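DynF (Micromonospora chersina, PDB 6UBL) is of unknown function but holds palmitic acid inside a beta barrel and probably serves dynemicin biosynthesis by binding a long, apolar molecule. Local coordinates at residues 35-40 with 63-68; 67-72 with 80-85; 74-79 with 127-132. All coordinates share one frame; numbering follows the deposited sequence.

Overall arrangement
Strand 54-68 is common to contacts 1 and 2: strand 37-50 pairs with it on one side and strand 81-92 on the other, so the two contacts have centres about 10 Å apart and both contain Val67 and Arg68. The two also meet the same palmitic acid, whose carboxyl end lies beside Asp38 and Arg68. Contact 3 holds the loop that joins the two strands of contact 2 against the start of strand 129-141. Its centre is about 12 Å from that of contact 2, which it touches through Ser71 and Ala79, and about 18 Å from that of contact 1. The Trp76 side chain stays about 9 Å from the lipid, although Cys131 of segment 127-132 touches it.

Contact 1: 35-40 with 63-68; sequences PGIDNL and WVRVVR. With PLM (palmitic acid), chain C.
The guanidinium of Arg68 has the carbonyl oxygen of Gly36 over one face, 3.8 Å above its plane, while Asp38 OD2 and the palmitic acid oxygen O2 lie at its edge. Arg68 grips the carboxylate side-on: NE reaches Asp38 OD2 at 2.8 Å and NH2 reaches Asp38 OD1 at 2.9 Å, both bonds nearly straight. The planes are turned 34° apart, and both nitrogens approach from somewhat above the carboxylate plane. A bend at chi3 (-79°) brings the guanidinium to Gly36 and the Asp38 carboxylate. Tyr205 OH also bonds Asp38 OD1, and the lipid oxygen O1 is 2.6 Å from Asp38 OD2, close enough that one of the two acids probably holds a proton. An alanine in place of Arg68 would lose the two-nitrogen salt bridge and would probably leave the Asp38 carboxylate less firmly oriented beside the lipid head.

On the other face of the sheet, Asn39 and Arg65 run side by side. Asn39 OD1 sits at the edge of the Arg65 guanidinium and takes a bent bond from NE at 2.9 Å, whereas Arg65 NH1 pairs with Glu87. Ile37 CG1 packs on Val67 CG2 at 4.0 Å.

The two strands pair antiparallel, with Asp38-Val66 and Leu40-Val64 as the hydrogen-bonded pairs. These strands form a hairpin of the beta barrel: strand 37-50 has strands 20-21 and 193-205 as further neighbours, and strand 54-68 is flanked by strand 81-92.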
loop_
_atom_site.group_PDB
_atom_site.type_symbol
_atom_site.label_atom_id
_atom_site.label_comp_id
_atom_site.label_asym_id
_atom_site.label_seq_id
_atom_site.Cartn_x
_atom_site.Cartn_y
_atom_site.Cartn_z
ATOM N N PRO A 35 -10.008 13.951 -21.866
ATOM C CA PRO A 35 -9.982 14.148 -20.410
ATOM C C PRO A 35 -11.335 14.603 -19.873
ATOM O O PRO A 35 -12.051 15.387 -20.506
ATOM C CB PRO A 35 -8.901 15.213 -20.189
ATOM C CG PRO A 35 -8.538 15.736 -21.533
ATOM C CD PRO A 35 -8.941 14.700 -22.552
ATOM N N GLY A 36 -11.668 14.105 -18.685
ATOM C CA GLY A 36 -12.912 14.469 -18.031
ATOM C C GLY A 36 -12.882 14.006 -16.594
ATOM O O GLY A 36 -11.991 13.260 -16.177
ATOM N N ILE A 37 -13.865 14.480 -15.834
ATOM C CA ILE A 37 -14.074 14.053 -14.459
ATOM C C ILE A 37 -15.287 13.134 -14.468
ATOM O O ILE A 37 -16.418 13.590 -14.683
ATOM C CB ILE A 37 -14.294 15.248 -13.523
ATOM C CG1 ILE A 37 -13.113 16.217 -13.580
ATOM C CG2 ILE A 37 -14.499 14.735 -12.100
ATOM C CD1 ILE A 37 -13.365 17.526 -12.869
ATOM N N ASP A 38 -15.071 11.850 -14.199
ATOM C CA ASP A 38 -16.160 10.887 -14.221
ATOM C C ASP A 38 -16.921 10.955 -12.903
ATOM O O ASP A 38 -16.325 10.846 -11.826
ATOM C CB ASP A 38 -15.595 9.481 -14.433
ATOM C CG ASP A 38 -14.942 9.316 -15.792
ATOM O OD1 ASP A 38 -15.411 9.942 -16.757
ATOM O OD2 ASP A 38 -13.949 8.566 -15.890
ATOM N N ASN A 39 -18.242 11.110 -12.994
ATOM C CA ASN A 39 -19.128 11.108 -11.832
ATOM C C ASN A 39 -19.841 9.766 -11.867
ATOM O O ASN A 39 -20.762 9.568 -12.657
ATOM C CB ASN A 39 -20.101 12.273 -11.899
ATOM C CG ASN A 39 -19.406 13.619 -11.761
ATOM O OD1 ASN A 39 -19.328 14.176 -10.662
ATOM N ND2 ASN A 39 -18.883 14.136 -12.864
ATOM N N LEU A 40 -19.396 8.835 -11.027
ATOM C CA LEU A 40 -19.770 7.434 -11.156
ATOM C C LEU A 40 -20.366 6.865 -9.878
ATOM O O LEU A 40 -19.911 7.170 -8.774
ATOM C CB LEU A 40 -18.530 6.598 -11.505
ATOM C CG LEU A 40 -17.860 6.889 -12.840
ATOM C CD1 LEU A 40 -16.443 6.318 -12.838
ATOM C CD2 LEU A 40 -18.679 6.310 -13.974
ATOM N N TRP A 63 -20.882 7.170 -4.407
ATOM C CA TRP A 63 -20.362 7.694 -5.656
ATOM C C TRP A 63 -18.915 8.125 -5.481
ATOM O O TRP A 63 -18.430 8.339 -4.363
ATOM C CB TRP A 63 -21.220 8.854 -6.165
ATOM C CG TRP A 63 -21.505 9.915 -5.144
ATOM C CD1 TRP A 63 -22.631 10.033 -4.379
ATOM C CD2 TRP A 63 -20.661 11.020 -4.784
ATOM N NE1 TRP A 63 -22.542 11.137 -3.572
ATOM C CE2 TRP A 63 -21.344 11.760 -3.792
ATOM C CE3 TRP A 63 -19.400 11.449 -5.198
ATOM C CZ2 TRP A 63 -20.807 12.908 -3.213
ATOM C CZ3 TRP A 63 -18.865 12.589 -4.620
ATOM C CH2 TRP A 63 -19.561 13.305 -3.641
ATOM N N VAL A 64 -18.230 8.225 -6.616
ATOM C CA VAL A 64 -16.878 8.749 -6.690
ATOM C C VAL A 64 -16.817 9.729 -7.853
ATOM O O VAL A 64 -17.569 9.625 -8.827
ATOM C CB VAL A 64 -15.813 7.655 -6.864
ATOM C CG1 VAL A 64 -15.730 6.773 -5.628
ATOM C CG2 VAL A 64 -16.114 6.814 -8.106
ATOM N N ARG A 65 -15.903 10.687 -7.741
ATOM C CA ARG A 65 -15.556 11.613 -8.815
ATOM C C ARG A 65 -14.068 11.416 -9.088
ATOM O O ARG A 65 -13.235 11.585 -8.183
ATOM C CB ARG A 65 -15.904 13.041 -8.416
ATOM C CG ARG A 65 -17.421 13.221 -8.177
ATOM C CD ARG A 65 -17.816 14.654 -7.860
ATOM N NE ARG A 65 -17.433 15.521 -8.964
ATOM C CZ ARG A 65 -16.582 16.529 -8.846
ATOM N NH1 ARG A 65 -16.067 16.840 -7.670
ATOM N NH2 ARG A 65 -16.263 17.246 -9.911
ATOM N N VAL A 66 -13.739 11.029 -10.323
ATOM C CA VAL A 66 -12.385 10.639 -10.695
ATOM C C VAL A 66 -11.979 11.462 -11.908
ATOM O O VAL A 66 -12.617 11.373 -12.963
ATOM C CB VAL A 66 -12.285 9.140 -11.017
ATOM C CG1 VAL A 66 -10.883 8.780 -11.486
ATOM C CG2 VAL A 66 -12.694 8.295 -9.801
ATOM N N VAL A 67 -10.924 12.268 -11.767
ATOM C CA VAL A 67 -10.389 13.012 -12.906
ATOM C C VAL A 67 -9.389 12.137 -13.652
ATOM O O VAL A 67 -8.580 11.412 -13.043
ATOM C CB VAL A 67 -9.749 14.345 -12.476
ATOM C CG1 VAL A 67 -8.576 14.124 -11.554
ATOM C CG2 VAL A 67 -9.315 15.130 -13.718
ATOM N N ARG A 68 -9.452 12.200 -14.977
ATOM C CA ARG A 68 -8.539 11.500 -15.864
ATOM C C ARG A 68 -7.632 12.503 -16.563
ATOM O O ARG A 68 -8.085 13.566 -17.009
ATOM C CB ARG A 68 -9.288 10.711 -16.934
ATOM C CG ARG A 68 -9.983 9.455 -16.446
ATOM C CD ARG A 68 -10.805 8.763 -17.551
ATOM N NE ARG A 68 -12.090 9.398 -17.789
ATOM C CZ ARG A 68 -12.329 10.321 -18.710
ATOM N NH1 ARG A 68 -11.371 10.732 -19.532
ATOM N NH2 ARG A 68 -13.553 10.834 -18.826
HETATM C C1 PLM C . -12.008 6.237 -14.503
HETATM O O1 PLM C . -12.794 7.159 -14.013
HETATM O O2 PLM C . -11.834 6.068 -15.682
HETATM C C2 PLM C . -11.355 5.386 -13.460
HETATM C C3 PLM C . -12.273 4.825 -12.405
HETATM C C4 PLM C . -11.462 3.970 -11.479
HETATM C C5 PLM C . -11.955 3.920 -10.081
HETATM C C6 PLM C . -11.037 3.119 -9.189
HETATM C C7 PLM C . -11.821 2.232 -8.260
HETATM C C8 PLM C . -12.926 2.975 -7.553
HETATM C C9 PLM C . -12.441 4.075 -6.650
HETATM C CA PLM C . -12.264 3.603 -5.233
HETATM C CB PLM C . -13.592 3.499 -4.507
HETATM C CC PLM C . -13.488 3.949 -3.081
HETATM C CD PLM C . -13.561 2.847 -2.059
HETATM C CE PLM C . -12.802 3.219 -0.811
HETATM C CF PLM C . -13.192 2.472 0.426
HETATM C CG PLM C . -12.412 2.915 1.611
#

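Contact 2: 67-72 with 80-85; sequences VRSPST and EVYTNL. With PLM (palmitic acid), chain C.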
loop_
_atom_site.group_PDB
_atom_site.type_symbol
_atom_site.label_atom_id
_atom_site.label_comp_id
_atom_site.label_asym_id
_atom_site.label_seq_id
_atom_site.Cartn_x
_atom_site.Cartn_y
_atom_site.Cartn_z
ATOM N N VAL A 67 -10.924 12.268 -11.767
ATOM C CA VAL A 67 -10.389 13.012 -12.906
ATOM C C VAL A 67 -9.389 12.137 -13.652
ATOM O O VAL A 67 -8.580 11.412 -13.043
ATOM C CB VAL A 67 -9.749 14.345 -12.476
ATOM C CG1 VAL A 67 -8.576 14.124 -11.554
ATOM C CG2 VAL A 67 -9.315 15.130 -13.718
ATOM N N ARG A 68 -9.452 12.200 -14.977
ATOM C CA ARG A 68 -8.539 11.500 -15.864
ATOM C C ARG A 68 -7.632 12.503 -16.563
ATOM O O ARG A 68 -8.085 13.566 -17.009
ATOM C CB ARG A 68 -9.288 10.711 -16.934
ATOM C CG ARG A 68 -9.983 9.455 -16.446
ATOM C CD ARG A 68 -10.805 8.763 -17.551
ATOM N NE ARG A 68 -12.090 9.398 -17.789
ATOM C CZ ARG A 68 -12.329 10.321 -18.710
ATOM N NH1 ARG A 68 -11.371 10.732 -19.532
ATOM N NH2 ARG A 68 -13.553 10.834 -18.826
ATOM N N SER A 69 -6.355 12.151 -16.682
ATOM C CA SER A 69 -5.441 12.908 -17.516
ATOM C C SER A 69 -5.834 12.677 -18.968
ATOM O O SER A 69 -6.585 11.745 -19.277
ATOM C CB SER A 69 -4.016 12.393 -17.311
ATOM O OG SER A 69 -3.850 11.082 -17.865
ATOM N N PRO A 70 -5.311 13.474 -19.894
ATOM C CA PRO A 70 -5.409 13.086 -21.303
ATOM C C PRO A 70 -4.705 11.751 -21.487
ATOM O O PRO A 70 -3.749 11.425 -20.776
ATOM C CB PRO A 70 -4.680 14.215 -22.048
ATOM C CG PRO A 70 -3.794 14.852 -21.016
ATOM C CD PRO A 70 -4.529 14.711 -19.707
ATOM N N SER A 71 -5.186 10.959 -22.437
ATOM C CA SER A 71 -4.524 9.696 -22.721
ATOM C C SER A 71 -3.176 9.958 -23.370
ATOM O O SER A 71 -3.020 10.900 -24.149
ATOM C CB SER A 71 -5.372 8.844 -23.674
ATOM O OG SER A 71 -4.668 7.659 -23.998
ATOM N N THR A 72 -2.191 9.129 -23.033
ATOM C CA THR A 72 -0.879 9.277 -23.648
ATOM C C THR A 72 -0.878 8.897 -25.121
ATOM O O THR A 72 0.113 9.160 -25.813
ATOM C CB THR A 72 0.166 8.427 -22.921
ATOM O OG1 THR A 72 -0.191 7.031 -23.043
ATOM C CG2 THR A 72 0.235 8.816 -21.457
ATOM N N GLU A 80 -2.174 5.152 -22.004
ATOM C CA GLU A 80 -2.178 5.151 -20.557
ATOM C C GLU A 80 -2.965 6.368 -20.098
ATOM O O GLU A 80 -2.938 7.419 -20.747
ATOM C CB GLU A 80 -0.774 5.286 -20.021
ATOM C CG GLU A 80 0.135 4.134 -20.339
ATOM C CD GLU A 80 1.474 4.315 -19.673
ATOM O OE1 GLU A 80 1.524 4.178 -18.439
ATOM O OE2 GLU A 80 2.443 4.665 -20.374
ATOM N N VAL A 81 -3.661 6.223 -18.973
ATOM C CA VAL A 81 -4.423 7.305 -18.362
ATOM C C VAL A 81 -4.078 7.341 -16.882
ATOM O O VAL A 81 -4.102 6.302 -16.207
ATOM C CB VAL A 81 -5.938 7.114 -18.572
ATOM C CG1 VAL A 81 -6.727 8.136 -17.767
ATOM C CG2 VAL A 81 -6.287 7.219 -20.056
ATOM N N TYR A 82 -3.769 8.536 -16.380
ATOM C CA TYR A 82 -3.512 8.773 -14.968
ATOM C C TYR A 82 -4.763 9.367 -14.340
ATOM O O TYR A 82 -5.470 10.157 -14.965
ATOM C CB TYR A 82 -2.323 9.720 -14.822
ATOM C CG TYR A 82 -1.064 9.017 -15.265
ATOM C CD1 TYR A 82 -0.334 8.244 -14.380
ATOM C CD2 TYR A 82 -0.656 9.064 -16.593
ATOM C CE1 TYR A 82 0.793 7.565 -14.783
ATOM C CE2 TYR A 82 0.472 8.386 -17.015
ATOM C CZ TYR A 82 1.194 7.642 -16.095
ATOM O OH TYR A 82 2.323 6.960 -16.498
ATOM N N THR A 83 -5.055 8.965 -13.114
ATOM C CA THR A 83 -6.308 9.320 -12.467
ATOM C C THR A 83 -6.031 9.889 -11.086
ATOM O O THR A 83 -5.024 9.569 -10.458
ATOM C CB THR A 83 -7.213 8.088 -12.320
ATOM O OG1 THR A 83 -6.547 7.114 -11.511
ATOM C CG2 THR A 83 -7.538 7.473 -13.678
ATOM N N ASN A 84 -6.922 10.761 -10.627
ATOM C CA ASN A 84 -6.980 11.132 -9.222
ATOM C C ASN A 84 -8.423 10.945 -8.765
ATOM O O ASN A 84 -9.353 11.346 -9.467
ATOM C CB ASN A 84 -6.640 12.603 -8.935
ATOM C CG ASN A 84 -5.164 12.971 -9.104
ATOM O OD1 ASN A 84 -4.827 14.158 -9.038
ATOM N ND2 ASN A 84 -4.285 11.987 -9.290
ATOM N N LEU A 85 -8.608 10.392 -7.572
ATOM C CA LEU A 85 -9.917 10.334 -6.930
ATOM C C LEU A 85 -10.064 11.636 -6.149
ATOM O O LEU A 85 -9.338 11.867 -5.181
ATOM C CB LEU A 85 -9.989 9.114 -6.018
ATOM C CG LEU A 85 -11.228 8.906 -5.165
ATOM C CD1 LEU A 85 -12.473 8.863 -6.025
ATOM C CD2 LEU A 85 -11.084 7.620 -4.352
HETATM C C1 PLM C . -12.008 6.237 -14.503
HETATM O O1 PLM C . -12.794 7.159 -14.013
HETATM O O2 PLM C . -11.834 6.068 -15.682
HETATM C C2 PLM C . -11.355 5.386 -13.460
HETATM C C3 PLM C . -12.273 4.825 -12.405
HETATM C C4 PLM C . -11.462 3.970 -11.479
HETATM C C5 PLM C . -11.955 3.920 -10.081
HETATM C C6 PLM C . -11.037 3.119 -9.189
HETATM C C7 PLM C . -11.821 2.232 -8.260
HETATM C C8 PLM C . -12.926 2.975 -7.553
HETATM C C9 PLM C . -12.441 4.075 -6.650
HETATM C CA PLM C . -12.264 3.603 -5.233
HETATM C CB PLM C . -13.592 3.499 -4.507
HETATM C CC PLM C . -13.488 3.949 -3.081
HETATM C CD PLM C . -13.561 2.847 -2.059
HETATM C CE PLM C . -12.802 3.219 -0.811
HETATM C CF PLM C . -13.192 2.472 0.426
HETATM C CG PLM C . -12.412 2.915 1.611
HETATM O O HOH W 1 2.173 5.786 -22.838
#
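A serine hydroxyl stands in for a backbone carbonyl where the ladder of this contact begins to part. Ser69 N gives a straight bond to Tyr82 O at 2.8 Å, but the return bond from Tyr82 N goes to Ser69 OG at 2.9 Å. With chi1 at 70°, OG sits between the backbone N and the carbonyl carbon, in the crowded position, and from there also donates to Pro70 O. The same oxygen lies at the edge of the Tyr82 ring.

Thr72 repeats the device further along. Its N bonds Glu80 O, and its OG1 accepts from Glu80 N at 2.9 Å; a water joins this hydroxyl to Glu80 OE2. Regular antiparallel pairing is found at the other end, in the beta barrel wall, where Val67 and Asn84 form a hydrogen-bonded pair. Their side chains lie alongside each other, Val67 CG1 meeting Asn84 CB at 3.6 Å.

On the opposite face of the sheet, the Val81 CG1 methyl packs against Arg68 CB at 3.7 Å and also touches CG and CD of that side chain. Arg68 CD is in turn 3.4 Å from palmitic acid O2. The Arg68 guanidinium itself turns to Asp38. Tyr82 packs on Pro191 of the second subunit.

Contact 3: 74-79 with 127-132; sequences GEWADA and SAKACR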
loop_
_atom_site.group_PDB
_atom_site.type_symbol
_atom_site.label_atom_id
_atom_site.label_comp_id
_atom_site.label_asym_id
_atom_site.label_seq_id
_atom_site.Cartn_x
_atom_site.Cartn_y
_atom_site.Cartn_z
ATOM N N GLY A 74 -3.809 8.192 -28.649
ATOM C CA GLY A 74 -5.131 7.971 -29.193
ATOM C C GLY A 74 -5.398 6.547 -29.613
ATOM O O GLY A 74 -6.540 6.216 -29.942
ATOM N N GLU A 75 -4.367 5.705 -29.628
ATOM C CA GLU A 75 -4.496 4.292 -29.957
ATOM C C GLU A 75 -4.559 3.486 -28.667
ATOM O O GLU A 75 -3.667 3.597 -27.820
ATOM C CB GLU A 75 -3.298 3.833 -30.783
ATOM C CG GLU A 75 -2.922 4.792 -31.896
ATOM C CD GLU A 75 -3.829 4.696 -33.100
ATOM O OE1 GLU A 75 -4.604 3.721 -33.197
ATOM O OE2 GLU A 75 -3.787 5.618 -33.941
ATOM N N TRP A 76 -5.590 2.650 -28.541
ATOM C CA TRP A 76 -5.827 1.922 -27.294
ATOM C C TRP A 76 -4.592 1.161 -26.821
ATOM O O TRP A 76 -4.222 1.235 -25.646
ATOM C CB TRP A 76 -7.023 0.975 -27.457
ATOM C CG TRP A 76 -7.307 0.110 -26.261
ATOM C CD1 TRP A 76 -6.869 -1.168 -26.053
ATOM C CD2 TRP A 76 -8.092 0.454 -25.106
ATOM N NE1 TRP A 76 -7.336 -1.642 -24.846
ATOM C CE2 TRP A 76 -8.089 -0.668 -24.248
ATOM C CE3 TRP A 76 -8.798 1.592 -24.722
ATOM C CZ2 TRP A 76 -8.754 -0.677 -23.028
ATOM C CZ3 TRP A 76 -9.463 1.584 -23.502
ATOM C CH2 TRP A 76 -9.439 0.457 -22.673
ATOM N N ALA A 77 -3.943 0.410 -27.717
ATOM C CA ALA A 77 -2.900 -0.513 -27.272
ATOM C C ALA A 77 -1.807 0.216 -26.496
ATOM O O ALA A 77 -1.253 -0.325 -25.533
ATOM C CB ALA A 77 -2.324 -1.275 -28.468
ATOM N N ASP A 78 -1.488 1.449 -26.898
ATOM C CA ASP A 78 -0.428 2.246 -26.291
ATOM C C ASP A 78 -0.917 3.182 -25.195
ATOM O O ASP A 78 -0.094 3.794 -24.507
ATOM C CB ASP A 78 0.243 3.105 -27.367
ATOM C CG ASP A 78 0.969 2.276 -28.399
ATOM O OD1 ASP A 78 1.485 1.203 -28.029
ATOM O OD2 ASP A 78 0.997 2.680 -29.581
ATOM N N ALA A 79 -2.224 3.330 -25.032
ATOM C CA ALA A 79 -2.771 4.400 -24.213
ATOM C C ALA A 79 -2.605 4.120 -22.725
ATOM O O ALA A 79 -2.879 3.011 -22.238
ATOM C CB ALA A 79 -4.258 4.594 -24.518
ATOM N N SER A 127 -5.857 -7.322 -25.005
ATOM C CA SER A 127 -5.654 -5.880 -25.004
ATOM C C SER A 127 -6.203 -5.204 -23.754
ATOM O O SER A 127 -6.063 -3.984 -23.625
ATOM C CB SER A 127 -6.238 -5.179 -26.243
ATOM O OG SER A 127 -5.674 -5.703 -27.431
ATOM N N ALA A 128 -6.911 -5.914 -22.882
ATOM C CA ALA A 128 -7.506 -5.256 -21.726
ATOM C C ALA A 128 -6.415 -4.659 -20.842
ATOM O O ALA A 128 -5.279 -5.128 -20.797
ATOM C CB ALA A 128 -8.326 -6.252 -20.903
ATOM N N LYS A 129 -6.788 -3.636 -20.099
ATOM C CA LYS A 129 -5.847 -2.932 -19.251
ATOM C C LYS A 129 -6.116 -3.218 -17.783
ATOM O O LYS A 129 -7.067 -3.922 -17.414
ATOM C CB LYS A 129 -5.860 -1.435 -19.575
ATOM C CG LYS A 129 -5.367 -1.199 -20.998
ATOM C CD LYS A 129 -5.184 0.273 -21.317
ATOM C CE LYS A 129 -4.848 0.502 -22.794
ATOM N NZ LYS A 129 -3.502 -0.003 -23.204
ATOM N N ALA A 130 -5.210 -2.714 -16.948
ATOM C CA ALA A 130 -5.298 -2.867 -15.506
ATOM C C ALA A 130 -5.390 -1.481 -14.896
ATOM O O ALA A 130 -4.625 -0.583 -15.252
ATOM C CB ALA A 130 -4.068 -3.589 -14.974
ATOM N N CYS A 131 -6.315 -1.326 -13.966
ATOM C CA CYS A 131 -6.610 -0.076 -13.291
ATOM C C CYS A 131 -6.323 -0.235 -11.809
ATOM O O CYS A 131 -6.682 -1.247 -11.202
ATOM C CB CYS A 131 -8.088 0.263 -13.514
ATOM S SG CYS A 131 -8.727 1.692 -12.643
ATOM N N ARG A 132 -5.679 0.773 -11.233
ATOM C CA ARG A 132 -5.361 0.790 -9.814
ATOM C C ARG A 132 -5.583 2.199 -9.279
ATOM O O ARG A 132 -5.471 3.191 -10.013
ATOM C CB ARG A 132 -3.943 0.337 -9.496
ATOM C CG ARG A 132 -2.857 1.234 -10.046
ATOM C CD ARG A 132 -1.490 0.572 -9.966
ATOM N NE ARG A 132 -1.033 0.257 -8.600
ATOM C CZ ARG A 132 -1.000 -0.949 -8.044
ATOM N NH1 ARG A 132 -1.453 -2.016 -8.685
ATOM N NH2 ARG A 132 -0.533 -1.100 -6.813
HETATM O O HOH W 2 -1.181 0.914 -21.618
#
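Lys129 opens strand 129-141 of the beta barrel and sends its side chain into the loop between strands 54-68 and 81-92. CB points toward that loop, and the chain runs extended through CG and CD, both of which pass the six-membered part of the Trp76 indole near CZ2. CD also approaches Ala79 O. Lys129 CE then comes down over the indole face, 3.8 Å from the centroid of the Trp76 five-membered ring and 14° off its normal, a CH-pi contact. At the last bond the chain bends (chi4 -68°), turning NZ up from the ring toward the loop backbone. Lys129 NZ remains over the same ring, 4.6 Å from the centroid of the Trp76 five-membered ring, in cation-pi geometry, and meets three carbonyl oxygens through weak hydrogen bonds: Trp76 O, Ala77 O and Ala79 O. Its stronger protein partner is Thr116 OG1, and a water accepts from NZ while donating to Ala79 O. So many oxygens round a buried amine would be expected to favour its charged form.

The tryptophan is fixed from a second direction. Its CG is anti to the backbone N, Trp30 meets it edge-to-face, and Ile164 packs on it. At the indole edge, Trp76 NE1 donates to Ser127 O at 2.9 Å, with the oxygen near the ring plane but the N-H arriving from above the plane of the Ser127 carbonyl, 44° out of it.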